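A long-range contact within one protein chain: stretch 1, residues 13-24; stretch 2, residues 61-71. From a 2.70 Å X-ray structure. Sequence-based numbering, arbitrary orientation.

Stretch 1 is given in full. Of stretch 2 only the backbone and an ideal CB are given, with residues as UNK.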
ATOM      1  N   LEU A  13     -20.755  -7.821  15.512  1.00 59.02           N
ATOM      2  CA  LEU A  13     -21.648  -6.747  15.139  1.00 57.74           C
ATOM      3  C   LEU A  13     -21.109  -5.399  15.581  1.00 57.50           C
ATOM      4  O   LEU A  13     -20.970  -5.122  16.767  1.00 56.69           O
ATOM      5  CB  LEU A  13     -23.034  -6.978  15.744  1.00 57.23           C
ATOM      6  CG  LEU A  13     -24.197  -6.106  15.261  1.00 57.47           C
ATOM      7  CD1 LEU A  13     -24.603  -6.526  13.867  1.00 55.68           C
ATOM      8  CD2 LEU A  13     -25.377  -6.244  16.210  1.00 57.76           C
ATOM      9  N   ILE A  14     -20.777  -4.573  14.601  1.00 58.07           N
ATOM     10  CA  ILE A  14     -20.304  -3.227  14.864  1.00 59.07           C
ATOM     11  C   ILE A  14     -21.615  -2.447  14.885  1.00 58.23           C
ATOM     12  O   ILE A  14     -22.365  -2.453  13.904  1.00 57.36           O
ATOM     13  CB  ILE A  14     -19.388  -2.741  13.720  1.00 60.96           C
ATOM     14  CG1 ILE A  14     -18.196  -3.696  13.571  1.00 60.65           C
ATOM     15  CG2 ILE A  14     -18.895  -1.333  13.995  1.00 61.05           C
ATOM     16  CD1 ILE A  14     -17.306  -3.376  12.391  1.00 60.89           C
ATOM     17  N   ARG A  15     -21.912  -1.807  16.009  1.00 58.04           N
ATOM     18  CA  ARG A  15     -23.172  -1.092  16.122  1.00 57.62           C
ATOM     19  C   ARG A  15     -23.095   0.409  16.308  1.00 56.11           C
ATOM     20  O   ARG A  15     -22.133   0.946  16.868  1.00 55.26           O
ATOM     21  CB  ARG A  15     -23.997  -1.629  17.295  1.00 58.72           C
ATOM     22  CG  ARG A  15     -23.921  -3.113  17.550  1.00 62.15           C
ATOM     23  CD  ARG A  15     -24.805  -3.443  18.743  1.00 65.37           C
ATOM     24  NE  ARG A  15     -26.210  -3.113  18.475  1.00 67.77           N
ATOM     25  CZ  ARG A  15     -27.148  -2.973  19.412  1.00 67.77           C
ATOM     26  NH1 ARG A  15     -26.841  -3.126  20.700  1.00 67.18           N
ATOM     27  NH2 ARG A  15     -28.398  -2.691  19.060  1.00 66.42           N
ATOM     28  N   ASN A  16     -24.149   1.063  15.827  1.00 54.54           N
ATOM     29  CA  ASN A  16     -24.349   2.494  15.976  1.00 52.35           C
ATOM     30  C   ASN A  16     -23.255   3.418  15.463  1.00 51.97           C
ATOM     31  O   ASN A  16     -22.789   4.295  16.184  1.00 52.14           O
ATOM     32  CB  ASN A  16     -24.623   2.765  17.454  1.00 51.45           C
ATOM     33  CG  ASN A  16     -25.285   4.083  17.687  1.00 51.93           C
ATOM     34  OD1 ASN A  16     -26.283   4.405  17.046  1.00 50.94           O
ATOM     35  ND2 ASN A  16     -24.745   4.859  18.618  1.00 50.98           N
ATOM     36  N   ALA A  17     -22.853   3.234  14.211  1.00 52.41           N
ATOM     37  CA  ALA A  17     -21.805   4.070  13.627  1.00 51.70           C
ATOM     38  C   ALA A  17     -22.366   5.450  13.266  1.00 51.75           C
ATOM     39  O   ALA A  17     -23.511   5.569  12.814  1.00 53.44           O
ATOM     40  CB  ALA A  17     -21.235   3.401  12.393  1.00 49.11           C
ATOM     41  N   ALA A  18     -21.560   6.488  13.470  1.00 49.43           N
ATOM     42  CA  ALA A  18     -21.972   7.848  13.165  1.00 46.71           C
ATOM     43  C   ALA A  18     -21.961   8.076  11.657  1.00 47.31           C
ATOM     44  O   ALA A  18     -22.700   8.909  11.141  1.00 47.98           O
ATOM     45  CB  ALA A  18     -21.043   8.833  13.854  1.00 45.36           C
ATOM     46  N   ALA A  19     -21.117   7.326  10.953  1.00 47.76           N
ATOM     47  CA  ALA A  19     -21.000   7.439   9.504  1.00 48.33           C
ATOM     48  C   ALA A  19     -20.308   6.215   8.902  1.00 49.28           C
ATOM     49  O   ALA A  19     -19.457   5.591   9.543  1.00 48.80           O
ATOM     50  CB  ALA A  19     -20.233   8.696   9.143  1.00 46.60           C
ATOM     51  N   ILE A  20     -20.676   5.888   7.663  1.00 49.11           N
ATOM     52  CA  ILE A  20     -20.108   4.745   6.954  1.00 48.34           C
ATOM     53  C   ILE A  20     -19.736   5.061   5.504  1.00 48.09           C
ATOM     54  O   ILE A  20     -20.606   5.154   4.641  1.00 47.78           O
ATOM     55  CB  ILE A  20     -21.097   3.556   6.915  1.00 49.61           C
ATOM     56  CG1 ILE A  20     -21.575   3.202   8.327  1.00 51.17           C
ATOM     57  CG2 ILE A  20     -20.414   2.349   6.299  1.00 49.23           C
ATOM     58  CD1 ILE A  20     -22.624   2.094   8.379  1.00 48.17           C
ATOM     59  N   MET A  21     -18.447   5.223   5.231  1.00 48.38           N
ATOM     60  CA  MET A  21     -18.005   5.481   3.862  1.00 48.62           C
ATOM     61  C   MET A  21     -17.716   4.127   3.187  1.00 49.73           C
ATOM     62  O   MET A  21     -16.999   3.289   3.724  1.00 48.27           O
ATOM     63  CB  MET A  21     -16.764   6.376   3.862  1.00 47.73           C
ATOM     64  CG  MET A  21     -16.945   7.725   4.576  1.00 47.57           C
ATOM     65  SD  MET A  21     -18.430   8.683   4.151  1.00 44.07           S
ATOM     66  CE  MET A  21     -17.995   9.355   2.581  1.00 44.74           C
ATOM     67  N   THR A  22     -18.290   3.923   2.007  1.00 51.68           N
ATOM     68  CA  THR A  22     -18.161   2.669   1.281  1.00 53.32           C
ATOM     69  C   THR A  22     -16.933   2.481   0.420  1.00 53.28           C
ATOM     70  O   THR A  22     -16.574   1.353   0.085  1.00 54.09           O
ATOM     71  CB  THR A  22     -19.345   2.462   0.353  1.00 55.51           C
ATOM     72  OG1 THR A  22     -20.544   2.866   1.017  1.00 57.73           O
ATOM     73  CG2 THR A  22     -19.461   0.980  -0.022  1.00 59.96           C
ATOM     74  N   GLY A  23     -16.290   3.576   0.054  1.00 52.45           N
ATOM     75  CA  GLY A  23     -15.138   3.465  -0.808  1.00 51.39           C
ATOM     76  C   GLY A  23     -15.648   3.190  -2.210  1.00 51.19           C
ATOM     77  O   GLY A  23     -14.962   2.579  -3.021  1.00 51.07           O
ATOM     78  N   GLY A  24     -16.869   3.644  -2.480  1.00 51.61           N
ATOM     79  CA  GLY A  24     -17.473   3.457  -3.780  1.00 52.98           C
ATOM     80  C   GLY A  24     -17.245   4.666  -4.661  1.00 55.16           C
ATOM     81  O   GLY A  24     -16.938   5.746  -4.172  1.00 53.91           O
ATOM     82  N   UNK A  61     -19.279  -4.641  19.130  1.00 59.76           N
ATOM     83  CA  UNK A  61     -18.366  -3.521  19.281  1.00 61.20           C
ATOM     84  C   UNK A  61     -19.192  -2.249  19.088  1.00 60.89           C
ATOM     85  O   UNK A  61     -19.774  -2.026  18.022  1.00 60.45           O
ATOM     86  CB  UNK A  61     -17.203  -3.600  18.290  1.00 61.20           C
ATOM     87  N   UNK A  62     -19.260  -1.442  20.147  1.00 60.51           N
ATOM     88  CA  UNK A  62     -20.013  -0.190  20.158  1.00 59.93           C
ATOM     89  C   UNK A  62     -19.267   0.929  19.433  1.00 59.46           C
ATOM     90  O   UNK A  62     -18.321   1.522  19.962  1.00 58.18           O
ATOM     91  CB  UNK A  62     -20.309   0.232  21.599  1.00 59.93           C
ATOM     92  N   UNK A  63     -19.711   1.214  18.216  1.00 58.79           N
ATOM     93  CA  UNK A  63     -19.088   2.243  17.402  1.00 58.37           C
ATOM     94  C   UNK A  63     -19.855   3.540  17.501  1.00 58.78           C
ATOM     95  O   UNK A  63     -19.938   4.302  16.537  1.00 57.63           O
ATOM     96  CB  UNK A  63     -18.993   1.794  15.942  1.00 58.37           C
ATOM     97  N   UNK A  64     -20.432   3.782  18.670  1.00 58.82           N
ATOM     98  CA  UNK A  64     -21.176   5.007  18.884  1.00 58.12           C
ATOM     99  C   UNK A  64     -20.237   6.202  18.751  1.00 57.60           C
ATOM    100  O   UNK A  64     -19.165   6.241  19.371  1.00 55.41           O
ATOM    101  CB  UNK A  64     -21.857   4.997  20.254  1.00 58.12           C
ATOM    102  N   UNK A  65     -20.657   7.158  17.921  1.00 57.36           N
ATOM    103  CA  UNK A  65     -19.918   8.388  17.643  1.00 57.56           C
ATOM    104  C   UNK A  65     -18.703   8.142  16.768  1.00 57.03           C
ATOM    105  O   UNK A  65     -17.935   9.068  16.499  1.00 57.47           O
ATOM    106  CB  UNK A  65     -19.482   9.049  18.952  1.00 57.56           C
ATOM    107  N   UNK A  66     -18.522   6.900  16.332  1.00 55.47           N
ATOM    108  CA  UNK A  66     -17.385   6.567  15.493  1.00 54.14           C
ATOM    109  C   UNK A  66     -17.735   6.534  14.024  1.00 54.19           C
ATOM    110  O   UNK A  66     -18.870   6.282  13.637  1.00 53.63           O
ATOM    111  CB  UNK A  66     -16.803   5.215  15.912  1.00 54.14           C
ATOM    112  N   UNK A  67     -16.722   6.794  13.212  1.00 54.54           N
ATOM    113  CA  UNK A  67     -16.851   6.808  11.767  1.00 54.30           C
ATOM    114  C   UNK A  67     -16.192   5.541  11.220  1.00 52.76           C
ATOM    115  O   UNK A  67     -15.132   5.113  11.687  1.00 50.92           O
ATOM    116  CB  UNK A  67     -16.224   8.068  11.166  1.00 54.30           C
ATOM    117  N   UNK A  68     -16.842   4.938  10.235  1.00 52.27           N
ATOM    118  CA  UNK A  68     -16.335   3.723   9.622  1.00 52.03           C
ATOM    119  C   UNK A  68     -15.894   4.015   8.192  1.00 51.96           C
ATOM    120  O   UNK A  68     -16.563   4.736   7.457  1.00 52.70           O
ATOM    121  CB  UNK A  68     -17.394   2.619   9.648  1.00 52.03           C
ATOM    122  N   UNK A  69     -14.742   3.457   7.835  1.00 52.05           N
ATOM    123  CA  UNK A  69     -14.110   3.602   6.524  1.00 51.94           C
ATOM    124  C   UNK A  69     -13.611   2.206   6.156  1.00 51.57           C
ATOM    125  O   UNK A  69     -13.489   1.332   7.021  1.00 50.64           O
ATOM    126  CB  UNK A  69     -12.980   4.633   6.534  1.00 51.94           C
ATOM    127  N   UNK A  70     -13.352   1.957   4.868  1.00 50.93           N
ATOM    128  CA  UNK A  70     -12.840   0.620   4.575  1.00 50.27           C
ATOM    129  C   UNK A  70     -11.342   0.795   4.871  1.00 50.05           C
ATOM    130  O   UNK A  70     -10.812   1.893   4.695  1.00 51.07           O
ATOM    131  CB  UNK A  70     -13.134   0.150   3.149  1.00 50.27           C
ATOM    132  N   UNK A  71     -10.665  -0.235   5.371  1.00 49.49           N
ATOM    133  CA  UNK A  71      -9.236  -0.116   5.678  1.00 48.23           C
ATOM    134  C   UNK A  71      -8.454   0.355   4.441  1.00 48.26           C
ATOM    135  O   UNK A  71      -8.841   0.071   3.311  1.00 49.72           O
ATOM    136  CB  UNK A  71      -8.685  -1.454   6.176  1.00 48.23           C
TER

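Position 61 lies in a parallel bridge with Ile 14: its N donates to Leu 13 O (2.9 Å), and Arg 15 N donates to its O (2.9 Å). The CB emerges on the same sheet face as Ile 14, 4.6 Å from Ile 14 CA, so an apolar residue is expected, and beta-branched types favour strands. It is Val 61, whose CG1 packs 3.4 Å from Ile 14 CG1.

Position 62 points to the other face, beside Arg 15. With its ideal CB 5.1 Å from Arg 15 O, stretch 1 sets little limit and many side chains would fit. Asp 62 bonds within its own stretch, OD1 accepting a hydrogen bond from the side chain of position 64, while its end comes nearer to stretch 1 than its CB does.

At 63 the N donates to Arg 15 O (2.8 Å), and the CB points toward stretch 1, 3.4 Å from that same O and 3.7 Å from Ile 14 CG2. A small side chain suits such close quarters. Ala 63 fills the place, its methyl against Ile 14 CG2.

Position 64 has its CB sideways, 3.3 Å from Asn 16 ND2, a donor seeking an acceptor; Ser, Thr, Asn or Asp could answer. Thr 64 does so, OG1 accepting from Asn 16 ND2 at 2.9 Å while donating to Asp 62 OD1 at 2.5 Å.

Position 65 has a positive phi (73°) in a type II turn, favouring Gly, with Asn or Asp tolerated. It is Asp 65, its CB directed away; a water links its N to Asn 16 O.

At 66 the CB runs sideways, so identity is little constrained. The O of Cys 66 accepts from Ala 18 N (2.7 Å).

Position 67 shares a face with Ala 19, whose small methyl leaves room for a branched apolar chain. Val 67 places CG1 4.0 Å from Ala 19 CB.

Position 68 donates through N to Ala 19 O (2.8 Å) and accepts at O from Met 21 N (3.0 Å). Its CB lies on the face of Ile 20 and Ile 14, 3.6 Å from Ala 19 O, 4.4 Å from Ile 20 CA and 4.8 Å from Ala 17 CB; an aliphatic chain long enough to reach on to Ile 14 CG2 would suit. Ile 68 extends CD1 to Ala 17 CB (3.6 Å) and Ile 14 CG2 (3.7 Å).

Position 69 points away, allowing large residues; the Tyr 69 ring returns, CE1 lying 3.8 Å from Met 21 CG.

At 70 the CB points toward stretch 1, 4.8 Å from Thr 22 O. The N has no hydrogen bond to stretch 1, Met 21 O being 4.1 Å from it, so a compact apolar residue would suit and proline costs no bond across the pair. Pro 70 sets CD 3.2 Å from Met 21 O and CG 4.2 Å from Gly 23 CA.

Position 71 is out of reach; it is Ala 71.

Stretch 2 61-71: VDATDCVIYPA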
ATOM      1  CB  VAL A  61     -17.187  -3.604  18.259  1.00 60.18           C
ATOM      2  CG1 VAL A  61     -17.690  -4.026  16.919  1.00 62.27           C
ATOM      3  CG2 VAL A  61     -16.487  -2.266  18.147  1.00 60.71           C
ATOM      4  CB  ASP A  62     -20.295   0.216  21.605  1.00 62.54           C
ATOM      5  CG  ASP A  62     -21.174   1.444  21.707  1.00 64.56           C
ATOM      6  OD1 ASP A  62     -22.179   1.503  20.967  1.00 67.21           O
ATOM      7  OD2 ASP A  62     -20.866   2.342  22.527  1.00 65.17           O
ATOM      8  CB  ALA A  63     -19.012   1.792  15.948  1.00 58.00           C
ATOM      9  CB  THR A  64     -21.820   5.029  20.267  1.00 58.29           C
ATOM     10  OG1 THR A  64     -22.686   3.902  20.394  1.00 57.08           O
ATOM     11  CG2 THR A  64     -22.624   6.299  20.457  1.00 58.39           C
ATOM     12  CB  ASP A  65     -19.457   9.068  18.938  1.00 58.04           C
ATOM     13  CG  ASP A  65     -20.604   9.492  19.817  1.00 58.07           C
ATOM     14  OD1 ASP A  65     -21.584  10.058  19.291  1.00 59.30           O
ATOM     15  OD2 ASP A  65     -20.509   9.272  21.040  1.00 58.88           O
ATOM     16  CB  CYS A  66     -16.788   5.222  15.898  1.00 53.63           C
ATOM     17  SG  CYS A  66     -16.045   5.219  17.519  1.00 53.59           S
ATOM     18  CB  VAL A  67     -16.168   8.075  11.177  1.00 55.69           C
ATOM     19  CG1 VAL A  67     -16.310   8.113   9.671  1.00 57.61           C
ATOM     20  CG2 VAL A  67     -16.788   9.318  11.784  1.00 55.47           C
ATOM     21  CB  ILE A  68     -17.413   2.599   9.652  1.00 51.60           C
ATOM     22  CG1 ILE A  68     -17.657   2.170  11.101  1.00 48.12           C
ATOM     23  CG2 ILE A  68     -16.962   1.404   8.834  1.00 50.24           C
ATOM     24  CD1 ILE A  68     -18.702   1.113  11.264  1.00 47.86           C
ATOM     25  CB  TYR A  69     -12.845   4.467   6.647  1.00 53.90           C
ATOM     26  CG  TYR A  69     -12.928   5.977   6.453  1.00 55.11           C
ATOM     27  CD1 TYR A  69     -13.969   6.734   7.003  1.00 56.67           C
ATOM     28  CD2 TYR A  69     -11.900   6.656   5.778  1.00 56.17           C
ATOM     29  CE1 TYR A  69     -13.985   8.122   6.889  1.00 58.47           C
ATOM     30  CE2 TYR A  69     -11.904   8.037   5.661  1.00 57.74           C
ATOM     31  CZ  TYR A  69     -12.947   8.766   6.219  1.00 58.59           C
ATOM     32  OH  TYR A  69     -12.933  10.136   6.130  1.00 57.96           O
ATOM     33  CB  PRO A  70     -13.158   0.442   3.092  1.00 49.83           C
ATOM     34  CG  PRO A  70     -13.163   1.809   2.571  1.00 50.18           C
ATOM     35  CD  PRO A  70     -13.865   2.593   3.648  1.00 51.54           C
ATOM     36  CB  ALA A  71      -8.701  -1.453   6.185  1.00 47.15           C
TER
HETATM   37  O   HOH W   1     -22.850   7.130  16.379  1.00 57.10           O
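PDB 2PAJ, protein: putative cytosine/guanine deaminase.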